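Local coordinates for protein protease LasA (Pseudomonas aeruginosa, PDB 3IT5) that cleaves host elastin and the pentaglycine cross-links of staphylococcal cell walls, as a zinc-dependent endopeptidase of the M23 family, at residues 60-63 and 67-70. Numbering follows the deposited sequence.
Sequences RVLS and VRVT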
# COMPACT_ATOMS: atom_id res chain seq x y z
N ARG A 60 -8.08 12.38 3.18
CA ARG A 60 -7.47 13.68 2.94
C ARG A 60 -6.79 13.62 1.58
O ARG A 60 -5.91 12.80 1.36
CB ARG A 60 -6.45 14.02 4.03
CG ARG A 60 -5.61 15.29 3.76
CD ARG A 60 -6.43 16.57 3.97
NE ARG A 60 -5.64 17.81 4.10
CZ ARG A 60 -4.40 17.91 4.60
NH1 ARG A 60 -3.76 16.84 5.05
NH2 ARG A 60 -3.81 19.09 4.66
N VAL A 61 -7.23 14.48 0.65
CA VAL A 61 -6.51 14.64 -0.61
C VAL A 61 -5.45 15.73 -0.43
O VAL A 61 -5.75 16.93 -0.48
CB VAL A 61 -7.46 14.94 -1.81
CG1 VAL A 61 -6.66 15.06 -3.11
CG2 VAL A 61 -8.51 13.84 -1.95
N LEU A 62 -4.22 15.28 -0.18
CA LEU A 62 -3.08 16.17 0.07
C LEU A 62 -2.60 16.87 -1.20
O LEU A 62 -2.09 17.99 -1.15
CB LEU A 62 -1.93 15.39 0.72
CG LEU A 62 -2.11 15.07 2.21
CD1 LEU A 62 -1.57 13.69 2.57
CD2 LEU A 62 -1.47 16.14 3.08
N SER A 63 -2.79 16.20 -2.34
CA SER A 63 -2.40 16.72 -3.65
C SER A 63 -2.97 15.81 -4.74
O SER A 63 -3.54 14.77 -4.43
CB SER A 63 -0.87 16.79 -3.77
OG SER A 63 -0.32 15.49 -3.89
N VAL A 67 -2.87 10.71 -1.19
CA VAL A 67 -4.10 10.51 -0.42
C VAL A 67 -3.76 9.79 0.88
O VAL A 67 -2.88 8.92 0.91
CB VAL A 67 -5.13 9.65 -1.21
CG1 VAL A 67 -6.27 9.16 -0.32
CG2 VAL A 67 -5.70 10.43 -2.40
N ARG A 68 -4.46 10.15 1.96
CA ARG A 68 -4.37 9.46 3.24
C ARG A 68 -5.77 9.04 3.69
O ARG A 68 -6.74 9.80 3.54
CB ARG A 68 -3.69 10.37 4.28
CG ARG A 68 -3.66 9.87 5.74
CD ARG A 68 -2.31 9.25 6.16
NE ARG A 68 -1.14 9.96 5.63
CZ ARG A 68 -0.47 10.93 6.26
NH1 ARG A 68 -0.83 11.33 7.48
NH2 ARG A 68 0.57 11.49 5.67
N VAL A 69 -5.89 7.83 4.22
CA VAL A 69 -7.15 7.35 4.79
C VAL A 69 -6.94 7.15 6.29
O VAL A 69 -6.07 6.37 6.70
CB VAL A 69 -7.67 6.06 4.10
CG1 VAL A 69 -9.00 5.60 4.71
CG2 VAL A 69 -7.84 6.30 2.60
N THR A 70 -7.71 7.86 7.11
CA THR A 70 -7.49 7.89 8.55
C THR A 70 -8.68 7.32 9.32
O THR A 70 -9.80 7.84 9.24
CB THR A 70 -7.19 9.33 9.02
OG1 THR A 70 -6.14 9.89 8.22
CG2 THR A 70 -6.79 9.35 10.50
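Arg60 and Arg68 form an antiparallel hydrogen-bonded pair in a beta hairpin, strands 57-63 and 66-70, within the M23 metallopeptidase sheet. Arg60 N reaches Arg68 O at 2.9 Å, and Arg68 N returns to Arg60 O at 3.1 Å. The same Arg60 O takes a CA-H contact from Val67 CA at 3.4 Å.

Arg68 extends outward, its CB meeting Leu62 CD1 at 4.3 Å. With CG anti to the backbone N (chi1 173°), the chain first rises from the sheet; a bent chi3 of 39° then turns NE toward strand 75-83, where it hydrogen-bonds Asn78 OD1. That strand separates the hairpin from strand 121-127, which carries the zinc ligand His122. NH2, also hydrogen-bonded beyond the hairpin, approaches Leu62 CD1 obliquely at 4.4 Å, and NH1 stays 6.7 Å from Arg60 NH1, whose side chain leads away.

A classic beta bulge at Leu62 and Ser63 interrupts the register. On the opposite face, Val61 and Val67 form the neighbouring non-hydrogen-bonded pair, and the buried Val67 packs on Leu99 and Ile85. Its CG2, beside the backbone N, approaches Val61 CG2 at 4.4 Å, while CG1 sits 4.0 Å from Arg60 O.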